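Side-chain contacts in Exo-1,5-alpha-L-arabinofuranobiosidase (Gibberella zeae, PDB 2YDT), which probably releases arabinobiose from the ends of alpha-1,5-linked L-arabinan, as an exo-acting glycoside hydrolase: residues Tyr169-Arg174 and His179-Val184; Ala145-Asn148 and Val154-Pro157; Thr201-Ala204 and Arg209-Met212; Tyr227-Gly232 and Lys259-Ile264. All blocks are in the same frame, centred on the assembly; numbering follows the deposited sequence.

Contact 1: Tyr169-Arg174 and His179-Val184; sequences YYSDQR and HSQKLV. With EDG (1,4-dideoxy-1,4-imino-L-arabinitol), chain B.
The phenol ring of Tyr-170 carries CG2 of Val-184 over one face, 3.4 Å above the plane and displaced toward the rim, while NH2 of Arg-174 lies at its edge in the ring plane. A beta-branched valine suits this spot: CG2 makes the CH-pi contact and CG1 turns to Asp-172, 3.6 Å from OD2. The guanidinium of Arg-174 grips that carboxylate side-on, NE reaching OD1 at 2.8 Å and NH2 reaching OD2 at 3.0 Å. Because the backbone N of Arg-174 also bonds to OD1, from the face of the carboxylate plane opposite to NE, an Asx turn forms and the carboxylate is fixed against rotation.

At the turn end of the hairpin Gln-181 extends toward the iminosugar with CG anti to its backbone N (chi1 -167°). An amide can give and take at once: NE2 donates to O2' of the iminosugar at 2.9 Å, and OE1 accepts from O3' at 2.8 Å. NE2 also bonds O of Pro-210. Gln-173 lies beside it, the two amide planes 57° apart; its OE1 is held by Arg-209, its NE2 by Asn-148.

Four backbone hydrogen bonds, two in each of the pairs Tyr-170 with Val-184 and Asp-172 with Lys-182, join the strands antiparallel. This is a beta hairpin between the second and third strands of a propeller blade, its turn end bordering the iminosugar pocket.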
loop_
_atom_site.group_PDB
_atom_site.type_symbol
_atom_site.label_atom_id
_atom_site.label_comp_id
_atom_site.label_asym_id
_atom_site.label_seq_id
_atom_site.Cartn_x
_atom_site.Cartn_y
_atom_site.Cartn_z
ATOM N N TYR A 169 -6.909 -5.505 -5.169
ATOM C CA TYR A 169 -6.360 -4.711 -6.268
ATOM C C TYR A 169 -4.880 -4.957 -6.367
ATOM O O TYR A 169 -4.193 -5.070 -5.352
ATOM C CB TYR A 169 -6.546 -3.226 -5.973
ATOM C CG TYR A 169 -7.970 -2.749 -5.823
ATOM C CD1 TYR A 169 -8.691 -2.273 -6.922
ATOM C CD2 TYR A 169 -8.565 -2.680 -4.591
ATOM C CE1 TYR A 169 -9.998 -1.812 -6.786
ATOM C CE2 TYR A 169 -9.875 -2.239 -4.456
ATOM C CZ TYR A 169 -10.561 -1.793 -5.545
ATOM O OH TYR A 169 -11.858 -1.325 -5.371
ATOM N N TYR A 170 -4.356 -5.071 -7.595
ATOM C CA TYR A 170 -2.937 -5.233 -7.768
ATOM C C TYR A 170 -2.432 -4.756 -9.137
ATOM O O TYR A 170 -3.230 -4.249 -9.952
ATOM C CB TYR A 170 -2.558 -6.697 -7.489
ATOM C CG TYR A 170 -3.221 -7.759 -8.362
ATOM C CD1 TYR A 170 -2.547 -8.326 -9.443
ATOM C CD2 TYR A 170 -4.491 -8.249 -8.058
ATOM C CE1 TYR A 170 -3.087 -9.353 -10.178
ATOM C CE2 TYR A 170 -5.061 -9.276 -8.823
ATOM C CZ TYR A 170 -4.349 -9.814 -9.885
ATOM O OH TYR A 170 -4.891 -10.854 -10.654
ATOM N N SER A 171 -1.121 -4.858 -9.336
ATOM C CA SER A 171 -0.393 -4.507 -10.558
ATOM C C SER A 171 -0.102 -5.767 -11.358
ATOM O O SER A 171 0.319 -6.776 -10.789
ATOM C CB SER A 171 0.931 -3.809 -10.211
ATOM O OG SER A 171 0.733 -2.712 -9.317
ATOM N N ASP A 172 -0.275 -5.712 -12.687
ATOM C CA ASP A 172 -0.318 -6.939 -13.510
ATOM C C ASP A 172 0.416 -6.705 -14.804
ATOM O O ASP A 172 -0.023 -5.870 -15.643
ATOM C CB ASP A 172 -1.771 -7.279 -13.751
ATOM C CG ASP A 172 -2.005 -8.633 -14.417
ATOM O OD1 ASP A 172 -1.023 -9.328 -14.735
ATOM O OD2 ASP A 172 -3.204 -8.983 -14.557
ATOM N N GLN A 173 1.474 -7.491 -15.025
ATOM C CA GLN A 173 2.227 -7.439 -16.287
ATOM C C GLN A 173 1.901 -8.600 -17.217
ATOM O O GLN A 173 2.565 -8.754 -18.233
ATOM C CB GLN A 173 3.770 -7.436 -16.039
ATOM C CG GLN A 173 4.258 -6.185 -15.310
ATOM C CD GLN A 173 5.770 -5.963 -15.281
ATOM O OE1 GLN A 173 6.277 -5.484 -14.260
ATOM N NE2 GLN A 173 6.494 -6.269 -16.399
ATOM N N ARG A 174 0.872 -9.379 -16.933
ATOM C CA ARG A 174 0.612 -10.612 -17.709
ATOM C C ARG A 174 0.038 -10.344 -19.110
ATOM O O ARG A 174 0.114 -11.238 -19.956
ATOM C CB ARG A 174 -0.280 -11.561 -16.916
ATOM C CG ARG A 174 0.444 -12.155 -15.692
ATOM C CD ARG A 174 -0.490 -12.920 -14.762
ATOM N NE ARG A 174 -1.556 -12.062 -14.266
ATOM C CZ ARG A 174 -2.505 -12.422 -13.398
ATOM N NH1 ARG A 174 -2.502 -13.617 -12.803
ATOM N NH2 ARG A 174 -3.452 -11.548 -13.100
ATOM N N HIS A 179 0.129 -4.241 -22.720
ATOM C CA HIS A 179 0.442 -3.254 -21.686
ATOM C C HIS A 179 1.665 -3.665 -20.882
ATOM O O HIS A 179 1.655 -4.704 -20.254
ATOM C CB HIS A 179 -0.758 -3.062 -20.735
ATOM C CG HIS A 179 -2.025 -2.723 -21.440
ATOM N ND1 HIS A 179 -2.316 -1.456 -21.914
ATOM C CD2 HIS A 179 -3.100 -3.494 -21.720
ATOM C CE1 HIS A 179 -3.502 -1.481 -22.503
ATOM N NE2 HIS A 179 -4.005 -2.702 -22.393
ATOM N N SER A 180 2.716 -2.841 -20.903
ATOM C CA SER A 180 3.917 -3.128 -20.102
ATOM C C SER A 180 3.503 -3.470 -18.661
ATOM O O SER A 180 3.996 -4.460 -18.054
ATOM C CB SER A 180 4.880 -1.925 -20.133
ATOM O OG SER A 180 6.048 -2.170 -19.383
ATOM N N GLN A 181 2.586 -2.686 -18.126
ATOM C CA GLN A 181 1.872 -3.055 -16.910
ATOM C C GLN A 181 0.477 -2.417 -16.977
ATOM O O GLN A 181 0.290 -1.358 -17.607
ATOM C CB GLN A 181 2.585 -2.585 -15.653
ATOM C CG GLN A 181 2.051 -3.196 -14.352
ATOM C CD GLN A 181 2.902 -2.857 -13.144
ATOM O OE1 GLN A 181 3.804 -3.598 -12.795
ATOM N NE2 GLN A 181 2.683 -1.665 -12.553
ATOM N N LYS A 182 -0.490 -3.066 -16.326
ATOM C CA LYS A 182 -1.809 -2.494 -16.109
ATOM C C LYS A 182 -2.223 -2.786 -14.661
ATOM O O LYS A 182 -1.505 -3.468 -13.941
ATOM C CB LYS A 182 -2.825 -3.031 -17.129
ATOM C CG LYS A 182 -3.086 -4.532 -17.022
ATOM C CD LYS A 182 -4.145 -5.020 -18.023
ATOM C CE LYS A 182 -4.505 -6.468 -17.865
ATOM N NZ LYS A 182 -5.531 -6.838 -18.957
ATOM N N LEU A 183 -3.359 -2.247 -14.250
ATOM C CA LEU A 183 -3.899 -2.351 -12.898
ATOM C C LEU A 183 -5.206 -3.124 -12.974
ATOM O O LEU A 183 -6.034 -2.871 -13.859
ATOM C CB LEU A 183 -4.135 -0.958 -12.291
ATOM C CG LEU A 183 -2.846 -0.221 -12.002
ATOM C CD1 LEU A 183 -3.106 1.225 -11.634
ATOM C CD2 LEU A 183 -2.089 -0.932 -10.843
ATOM N N VAL A 184 -5.361 -4.091 -12.074
ATOM C CA VAL A 184 -6.463 -5.050 -12.107
ATOM C C VAL A 184 -6.918 -5.405 -10.723
ATOM O O VAL A 184 -6.253 -5.079 -9.740
ATOM C CB VAL A 184 -6.070 -6.368 -12.813
ATOM C CG1 VAL A 184 -5.475 -6.155 -14.205
ATOM C CG2 VAL A 184 -5.067 -7.184 -11.982
HETATM O "O2'" EDG B . 3.857 -1.034 -10.008
HETATM C "C2'" EDG B . 5.272 -1.054 -10.351
HETATM C "C1'" EDG B . 6.041 -0.169 -9.392
HETATM N "N4'" EDG B . 6.883 -1.085 -8.612
HETATM C "C3'" EDG B . 5.898 -2.452 -10.257
HETATM O "O3'" EDG B . 6.193 -3.056 -11.536
HETATM C "C4'" EDG B . 7.203 -2.219 -9.473
HETATM C "C5'" EDG B . 7.729 -3.407 -8.715
HETATM O "O5'" EDG B . 9.047 -3.088 -8.295
HETATM O O HOH W 1 -0.080 -6.293 -18.533
HETATM O O HOH W 2 5.050 -6.652 -19.547
#

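Contact 2: Ala145-Asn148 and Val154-Pro157; sequences ALPN and VWEP. With EDG (1,4-dideoxy-1,4-imino-L-arabinitol), chain B; AHR (alpha-L-arabinofuranose), chain C.
From Ala-145 to Pro-147 the backbone passes along the outer end of the Trp-155 indole, turning in an inverse gamma turn centred on Pro-147, while the strand bearing Trp-155 stays extended until Glu-156, whose phi of 65° and psi of 59° break its regular course. The six-membered ring meets peptide atoms more than side chains: CH2 of Trp-155 comes within 3.2 Å of the carbonyl carbon of Ala-145, and CA of Leu-146 lies at the indole edge in its plane. The small CB of Ala-145 fits beside CZ3 of Trp-155 at 4.0 Å. Pro-147 crosses the indole at about a right angle, and its rigid ring brings CB to 3.6 Å from O3' of the iminosugar and CD to 3.5 Å from O2 of the arabinofuranose.

Tryptophan provides a broad apolar platform for the iminosugar, whose C5' sits over the centre of one face. C1 of the arabinofuranose approaches obliquely, 3.7 Å from CZ3 of Trp-155. Gln-173 takes the indole N-H and probably helps hold the ring. Nearby, OE1 of Glu-156 accepts from O2' of the iminosugar at 2.6 Å, and OE2 lies 2.8 Å from its N4'.

The loop after strand 134-142, the last of one blade, thus meets strand 154-162, the first of the next; the latter continues beside strand 165-172, with side chains of strands 87-92 and 119-126 packed against it.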
loop_
_atom_site.group_PDB
_atom_site.type_symbol
_atom_site.label_atom_id
_atom_site.label_comp_id
_atom_site.label_asym_id
_atom_site.label_seq_id
_atom_site.Cartn_x
_atom_site.Cartn_y
_atom_site.Cartn_z
ATOM N N ALA A 145 10.006 -11.520 -11.277
ATOM C CA ALA A 145 9.832 -10.324 -10.449
ATOM C C ALA A 145 10.825 -9.221 -10.731
ATOM O O ALA A 145 11.503 -8.754 -9.818
ATOM C CB ALA A 145 9.890 -10.744 -8.930
ATOM N N LEU A 146 10.852 -8.744 -11.984
ATOM C CA LEU A 146 11.560 -7.528 -12.353
ATOM C C LEU A 146 10.606 -6.646 -13.122
ATOM O O LEU A 146 9.805 -7.153 -13.906
ATOM C CB LEU A 146 12.788 -7.845 -13.240
ATOM C CG LEU A 146 13.869 -8.697 -12.633
ATOM C CD1 LEU A 146 14.894 -9.040 -13.753
ATOM C CD2 LEU A 146 14.511 -7.974 -11.488
ATOM N N PRO A 147 10.636 -5.317 -12.881
ATOM C CA PRO A 147 9.629 -4.412 -13.491
ATOM C C PRO A 147 9.997 -3.985 -14.912
ATOM O O PRO A 147 10.173 -2.781 -15.193
ATOM C CB PRO A 147 9.640 -3.196 -12.541
ATOM C CG PRO A 147 11.066 -3.173 -12.081
ATOM C CD PRO A 147 11.452 -4.615 -11.871
ATOM N N ASN A 148 10.185 -4.979 -15.771
ATOM C CA ASN A 148 10.685 -4.806 -17.129
ATOM C C ASN A 148 9.602 -5.161 -18.133
ATOM O O ASN A 148 8.880 -6.136 -17.952
ATOM C CB ASN A 148 11.873 -5.741 -17.364
ATOM C CG ASN A 148 13.109 -5.384 -16.511
ATOM O OD1 ASN A 148 13.199 -4.302 -15.926
ATOM N ND2 ASN A 148 14.103 -6.279 -16.528
ATOM N N VAL A 154 3.176 -10.224 -11.298
ATOM C CA VAL A 154 2.144 -9.509 -10.572
ATOM C C VAL A 154 2.751 -8.927 -9.308
ATOM O O VAL A 154 3.757 -9.446 -8.781
ATOM C CB VAL A 154 0.944 -10.446 -10.247
ATOM C CG1 VAL A 154 0.273 -10.910 -11.568
ATOM C CG2 VAL A 154 1.370 -11.655 -9.388
ATOM N N TRP A 155 2.125 -7.869 -8.792
ATOM C CA TRP A 155 2.698 -7.134 -7.661
ATOM C C TRP A 155 1.658 -6.402 -6.835
ATOM O O TRP A 155 0.586 -6.045 -7.314
ATOM C CB TRP A 155 3.629 -6.021 -8.121
ATOM C CG TRP A 155 4.501 -6.188 -9.363
ATOM C CD1 TRP A 155 4.161 -5.849 -10.671
ATOM C CD2 TRP A 155 5.886 -6.521 -9.395
ATOM N NE1 TRP A 155 5.249 -6.007 -11.482
ATOM C CE2 TRP A 155 6.326 -6.388 -10.731
ATOM C CE3 TRP A 155 6.801 -6.932 -8.422
ATOM C CZ2 TRP A 155 7.685 -6.589 -11.095
ATOM C CZ3 TRP A 155 8.112 -7.175 -8.780
ATOM C CH2 TRP A 155 8.547 -7.014 -10.107
ATOM N N GLU A 156 2.035 -6.097 -5.607
ATOM C CA GLU A 156 1.462 -4.949 -4.863
ATOM C C GLU A 156 -0.021 -5.041 -4.511
ATOM O O GLU A 156 -0.815 -4.141 -4.889
ATOM C CB GLU A 156 1.760 -3.616 -5.609
ATOM C CG GLU A 156 3.282 -3.319 -5.660
ATOM C CD GLU A 156 3.814 -2.623 -6.920
ATOM O OE1 GLU A 156 3.069 -2.386 -7.885
ATOM O OE2 GLU A 156 5.036 -2.311 -6.897
ATOM N N PRO A 157 -0.411 -6.082 -3.758
ATOM C CA PRO A 157 -1.824 -6.190 -3.357
ATOM C C PRO A 157 -2.334 -5.086 -2.450
ATOM O O PRO A 157 -1.629 -4.620 -1.542
ATOM C CB PRO A 157 -1.900 -7.533 -2.628
ATOM C CG PRO A 157 -0.480 -7.706 -2.069
ATOM C CD PRO A 157 0.418 -7.147 -3.159
HETATM O "O2'" EDG B . 3.857 -1.034 -10.008
HETATM C "C2'" EDG B . 5.272 -1.054 -10.351
HETATM C "C1'" EDG B . 6.041 -0.169 -9.392
HETATM N "N4'" EDG B . 6.883 -1.085 -8.612
HETATM C "C3'" EDG B . 5.898 -2.452 -10.257
HETATM O "O3'" EDG B . 6.193 -3.056 -11.536
HETATM C "C4'" EDG B . 7.203 -2.219 -9.473
HETATM C "C5'" EDG B . 7.729 -3.407 -8.715
HETATM O "O5'" EDG B . 9.047 -3.088 -8.295
HETATM O O5 AHR C . 8.665 -4.045 -3.479
HETATM C C5 AHR C . 9.968 -4.311 -4.025
HETATM C C4 AHR C . 10.130 -3.715 -5.401
HETATM O O4 AHR C . 9.246 -4.278 -6.349
HETATM C C3 AHR C . 11.505 -4.009 -6.028
HETATM O O3 AHR C . 12.557 -3.133 -5.550
HETATM C C2 AHR C . 11.234 -3.737 -7.488
HETATM O O2 AHR C . 12.058 -4.462 -8.412
HETATM C C1 AHR C . 9.786 -4.119 -7.636
#

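Contact 3: Thr201-Ala204 and Arg209-Met212; sequences TKYA and RPGM. With EDG (1,4-dideoxy-1,4-imino-L-arabinitol), chain B.
Pro-210 loses the most surface here, its ring packed against Thr-201 and Tyr-203 together. The methyl of Thr-201 makes the first contact, CG2 standing 3.8 Å from CB of Pro-210. That methyl is turned inward because it lies anti to the threonine N, which leaves OG1 beside the backbone N and away from the proline. Tyr-203 offers its ring edge: CG of Pro-210 lies near the ring plane, 4.0 Å from CD2 of Tyr-203, and the two side chains run alongside each other, pointing oppositely. A proline suits this place as a compact apolar ring with no N-H to satisfy.

In the beta-propeller this is a junction between blades, where the last strand of one, 198-201, leads through a loop into strand 209-217, the first of the next.

On the pocket side of Pro-210, NH2 of Arg-209 comes within 2.9 Å of O3' of the iminosugar, which lies at the edge of the guanidinium; the bend at chi3 (66°) swings the group there. Gly-211 suits its place because a CB would run into O2' of the iminosugar, which its CA approaches to 3.4 Å. Met-212 lays SD 3.6 Å from C1' of the iminosugar.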
loop_
_atom_site.group_PDB
_atom_site.type_symbol
_atom_site.label_atom_id
_atom_site.label_comp_id
_atom_site.label_asym_id
_atom_site.label_seq_id
_atom_site.Cartn_x
_atom_site.Cartn_y
_atom_site.Cartn_z
ATOM N N THR A 201 -7.401 -0.017 -14.651
ATOM C CA THR A 201 -6.756 1.127 -15.296
ATOM C C THR A 201 -5.717 0.561 -16.241
ATOM O O THR A 201 -4.909 -0.286 -15.871
ATOM C CB THR A 201 -6.097 2.101 -14.260
ATOM O OG1 THR A 201 -7.086 2.988 -13.734
ATOM C CG2 THR A 201 -4.985 2.940 -14.889
ATOM N N LYS A 202 -5.763 1.006 -17.492
ATOM C CA LYS A 202 -4.806 0.598 -18.500
ATOM C C LYS A 202 -4.720 1.669 -19.575
ATOM O O LYS A 202 -5.658 2.423 -19.782
ATOM C CB LYS A 202 -5.179 -0.730 -19.144
ATOM C CG LYS A 202 -6.493 -0.744 -19.889
ATOM C CD LYS A 202 -6.896 -2.188 -20.192
ATOM C CE LYS A 202 -8.226 -2.252 -20.907
ATOM N NZ LYS A 202 -8.596 -3.675 -21.100
ATOM N N TYR A 203 -3.585 1.722 -20.250
ATOM C CA TYR A 203 -3.281 2.767 -21.220
ATOM C C TYR A 203 -2.833 2.179 -22.561
ATOM O O TYR A 203 -2.085 1.250 -22.622
ATOM C CB TYR A 203 -2.236 3.722 -20.641
ATOM C CG TYR A 203 -2.812 4.579 -19.542
ATOM C CD1 TYR A 203 -3.580 5.706 -19.809
ATOM C CD2 TYR A 203 -2.669 4.227 -18.201
ATOM C CE1 TYR A 203 -4.125 6.452 -18.812
ATOM C CE2 TYR A 203 -3.228 4.962 -17.201
ATOM C CZ TYR A 203 -3.963 6.103 -17.490
ATOM O OH TYR A 203 -4.561 6.848 -16.505
ATOM N N ALA A 204 -3.330 2.769 -23.643
ATOM C CA ALA A 204 -3.054 2.345 -25.010
ATOM C C ALA A 204 -1.578 2.380 -25.407
ATOM O O ALA A 204 -1.127 1.543 -26.215
ATOM C CB ALA A 204 -3.869 3.257 -25.986
ATOM N N ARG A 209 3.055 2.363 -17.610
ATOM C CA ARG A 209 3.115 1.426 -16.459
ATOM C C ARG A 209 2.389 2.057 -15.278
ATOM O O ARG A 209 2.991 2.451 -14.275
ATOM C CB ARG A 209 4.549 1.050 -16.096
ATOM C CG ARG A 209 5.248 0.226 -17.150
ATOM C CD ARG A 209 6.725 0.061 -16.808
ATOM N NE ARG A 209 6.874 -0.727 -15.603
ATOM C CZ ARG A 209 6.724 -2.045 -15.519
ATOM N NH1 ARG A 209 6.564 -2.807 -16.592
ATOM N NH2 ARG A 209 6.787 -2.608 -14.328
ATOM N N PRO A 210 1.037 2.133 -15.351
ATOM C CA PRO A 210 0.281 2.442 -14.137
ATOM C C PRO A 210 0.543 1.347 -13.115
ATOM O O PRO A 210 0.621 0.183 -13.498
ATOM C CB PRO A 210 -1.186 2.430 -14.606
ATOM C CG PRO A 210 -1.167 1.459 -15.768
ATOM C CD PRO A 210 0.156 1.719 -16.462
ATOM N N GLY A 211 0.717 1.743 -11.867
ATOM C CA GLY A 211 1.127 0.813 -10.813
ATOM C C GLY A 211 0.771 1.299 -9.416
ATOM O O GLY A 211 0.492 2.485 -9.165
ATOM N N MET A 212 0.798 0.353 -8.486
ATOM C CA MET A 212 0.793 0.631 -7.022
ATOM C C MET A 212 -0.577 1.208 -6.535
ATOM O O MET A 212 -0.684 2.366 -6.068
ATOM C CB MET A 212 1.977 1.532 -6.638
ATOM C CG MET A 212 3.276 1.042 -7.259
ATOM S SD MET A 212 4.775 1.698 -6.543
ATOM C CE MET A 212 4.800 0.759 -4.984
HETATM O "O2'" EDG B . 3.857 -1.034 -10.008
HETATM C "C2'" EDG B . 5.272 -1.054 -10.351
HETATM C "C1'" EDG B . 6.041 -0.169 -9.392
HETATM N "N4'" EDG B . 6.883 -1.085 -8.612
HETATM C "C3'" EDG B . 5.898 -2.452 -10.257
HETATM O "O3'" EDG B . 6.193 -3.056 -11.536
HETATM C "C4'" EDG B . 7.203 -2.219 -9.473
HETATM C "C5'" EDG B . 7.729 -3.407 -8.715
HETATM O "O5'" EDG B . 9.047 -3.088 -8.295
#

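Contact 4: Tyr227-Gly232 and Lys259-Ile264; sequences YEYGGG and KAHHQI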
loop_
_atom_site.group_PDB
_atom_site.type_symbol
_atom_site.label_atom_id
_atom_site.label_comp_id
_atom_site.label_asym_id
_atom_site.label_seq_id
_atom_site.Cartn_x
_atom_site.Cartn_y
_atom_site.Cartn_z
ATOM N N TYR A 227 -2.866 5.903 -7.845
ATOM C CA TYR A 227 -1.817 5.116 -8.448
ATOM C C TYR A 227 -0.706 5.977 -8.980
ATOM O O TYR A 227 -0.905 7.179 -9.153
ATOM C CB TYR A 227 -2.324 4.200 -9.570
ATOM C CG TYR A 227 -3.072 4.878 -10.699
ATOM C CD1 TYR A 227 -2.470 5.134 -11.918
ATOM C CD2 TYR A 227 -4.376 5.265 -10.539
ATOM C CE1 TYR A 227 -3.181 5.781 -12.961
ATOM C CE2 TYR A 227 -5.069 5.914 -11.562
ATOM C CZ TYR A 227 -4.485 6.121 -12.770
ATOM O OH TYR A 227 -5.183 6.741 -13.786
ATOM N N GLU A 228 0.446 5.358 -9.233
ATOM C CA GLU A 228 1.501 6.065 -10.011
ATOM C C GLU A 228 1.298 5.738 -11.491
ATOM O O GLU A 228 1.159 4.574 -11.892
ATOM C CB GLU A 228 2.906 5.716 -9.513
ATOM C CG GLU A 228 3.355 4.274 -9.778
ATOM C CD GLU A 228 4.857 4.013 -9.456
ATOM O OE1 GLU A 228 5.474 4.863 -8.757
ATOM O OE2 GLU A 228 5.405 2.981 -9.903
ATOM N N TYR A 229 1.271 6.776 -12.329
ATOM C CA TYR A 229 1.077 6.623 -13.744
ATOM C C TYR A 229 2.414 6.654 -14.478
ATOM O O TYR A 229 2.868 7.688 -14.982
ATOM C CB TYR A 229 0.077 7.689 -14.223
ATOM C CG TYR A 229 -0.251 7.725 -15.706
ATOM C CD1 TYR A 229 0.287 6.823 -16.638
ATOM C CD2 TYR A 229 -1.088 8.725 -16.182
ATOM C CE1 TYR A 229 -0.009 6.931 -17.996
ATOM C CE2 TYR A 229 -1.374 8.821 -17.518
ATOM C CZ TYR A 229 -0.838 7.938 -18.409
ATOM O OH TYR A 229 -1.112 8.136 -19.764
ATOM N N GLY A 230 3.103 5.510 -14.472
ATOM C CA GLY A 230 4.344 5.361 -15.227
ATOM C C GLY A 230 4.111 5.698 -16.701
ATOM O O GLY A 230 3.209 5.148 -17.314
ATOM N N GLY A 231 4.888 6.620 -17.243
ATOM C CA GLY A 231 4.750 7.016 -18.652
ATOM C C GLY A 231 3.746 8.129 -18.811
ATOM O O GLY A 231 3.336 8.476 -19.947
ATOM N N GLY A 232 3.299 8.714 -17.696
ATOM C CA GLY A 232 2.282 9.773 -17.742
ATOM C C GLY A 232 2.808 11.020 -18.457
ATOM O O GLY A 232 4.009 11.221 -18.537
ATOM N N LYS A 259 -13.612 5.608 -15.708
ATOM C CA LYS A 259 -13.689 6.915 -15.094
ATOM C C LYS A 259 -12.536 7.771 -15.562
ATOM O O LYS A 259 -11.432 7.275 -15.792
ATOM C CB LYS A 259 -13.673 6.797 -13.578
ATOM C CG LYS A 259 -14.785 5.886 -13.003
ATOM C CD LYS A 259 -16.163 6.396 -13.434
ATOM C CE LYS A 259 -17.263 5.762 -12.620
ATOM N NZ LYS A 259 -17.360 4.290 -12.773
ATOM N N ALA A 260 -12.780 9.063 -15.641
ATOM C CA ALA A 260 -11.741 10.016 -16.032
ATOM C C ALA A 260 -10.597 9.982 -15.025
ATOM O O ALA A 260 -10.798 9.731 -13.826
ATOM C CB ALA A 260 -12.325 11.425 -16.090
ATOM N N HIS A 261 -9.387 10.225 -15.506
ATOM C CA HIS A 261 -8.246 10.301 -14.613
ATOM C C HIS A 261 -7.887 11.754 -14.286
ATOM O O HIS A 261 -8.282 12.694 -15.003
ATOM C CB HIS A 261 -7.033 9.502 -15.143
ATOM C CG HIS A 261 -6.396 10.018 -16.406
ATOM N ND1 HIS A 261 -5.550 9.230 -17.160
ATOM C CD2 HIS A 261 -6.491 11.207 -17.069
ATOM C CE1 HIS A 261 -5.136 9.919 -18.213
ATOM N NE2 HIS A 261 -5.717 11.104 -18.198
ATOM N N HIS A 262 -7.167 11.918 -13.188
ATOM C CA HIS A 262 -6.771 13.232 -12.680
ATOM C C HIS A 262 -5.373 13.180 -12.107
ATOM O O HIS A 262 -5.123 12.378 -11.233
ATOM C CB HIS A 262 -7.704 13.710 -11.601
ATOM C CG HIS A 262 -9.138 13.739 -12.008
ATOM N ND1 HIS A 262 -9.672 14.780 -12.746
ATOM C CD2 HIS A 262 -10.147 12.854 -11.808
ATOM C CE1 HIS A 262 -10.951 14.539 -12.965
ATOM N NE2 HIS A 262 -11.264 13.377 -12.422
ATOM N N GLN A 263 -4.492 14.079 -12.543
ATOM C CA GLN A 263 -3.209 14.250 -11.886
ATOM C C GLN A 263 -3.361 15.032 -10.605
ATOM O O GLN A 263 -4.147 15.990 -10.558
ATOM C CB GLN A 263 -2.247 15.061 -12.801
ATOM C CG GLN A 263 -0.845 15.114 -12.263
ATOM C CD GLN A 263 0.088 15.887 -13.189
ATOM O OE1 GLN A 263 -0.356 16.378 -14.265
ATOM N NE2 GLN A 263 1.367 15.946 -12.834
ATOM N N ILE A 264 -2.611 14.669 -9.565
ATOM C CA ILE A 264 -2.544 15.480 -8.358
ATOM C C ILE A 264 -1.526 16.578 -8.572
ATOM O O ILE A 264 -0.363 16.313 -8.812
ATOM C CB ILE A 264 -2.130 14.709 -7.081
ATOM C CG1 ILE A 264 -3.174 13.678 -6.746
ATOM C CG2 ILE A 264 -1.973 15.712 -5.882
ATOM C CD1 ILE A 264 -2.924 12.898 -5.403
#
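Tyr-227 and His-261 both set CG between the backbone N and the carbonyl carbon, at chi1 56° and 66°, and these turns bring the phenol end of the one across to the CB of the other. OH of Tyr-227 stops 3.6 Å from CB of His-261, near the plane of the imidazole and at its edge, the two side chains crossing at about a right angle. Tyr-229, two residues on, has CG anti to its backbone N and brings CE2 to 4.0 Å from CE1 of His-261. Their rings meet obliquely, with centroids 5.9 Å apart and planes at 40°.

The Tyr-229 ring is held from its own segment too. A type II turn from Tyr-229 to Gly-232, closed by N of Gly-232 on O of Tyr-229 at 2.9 Å, folds the chain back and lays CA of Gly-232 3.5 Å above the ring centre. Glycine at Gly-231 suits the positive phi of the turn.

The contact joins the second strand of one blade to the segment leading into the fourth, 262-263, across strand 245-250, from which Tyr-246 meets both Tyr-229 and His-261 edge-to-face.

Direct touches here are van der Waals and aromatic; the polar ends are joined through Tyr-203, whose hydroxyl hydrogen-bonds both OH of Tyr-227 and ND1 of His-261. With Arg-248 NE also bonded to OH of Tyr-227, the chemistry implies a linked polar network that probably fixes the orientation of the Tyr-227 and His-261 side chains.

The four contacts run in series along the chain, over consecutive blades of a six-bladed beta-propeller. Contacts 1, 2 and 3 all touch the iminosugar. The centre of contact 1 lies about 8 Å from that of contact 2 and 7 Å from that of contact 3, so the hairpin bridges the other two; Ser-180 OG, for example, bonds Arg-209 NH1 at 2.9 Å. Contacts 2 and 3, with centres about 13 Å apart, still meet where CB of Pro-147 lies 3.4 Å from NH2 of Arg-209. Contact 4 adjoins contact 3 through Tyr-203, centres about 8 Å apart, and its segment 227-232 supplies Glu-228 to the same pocket.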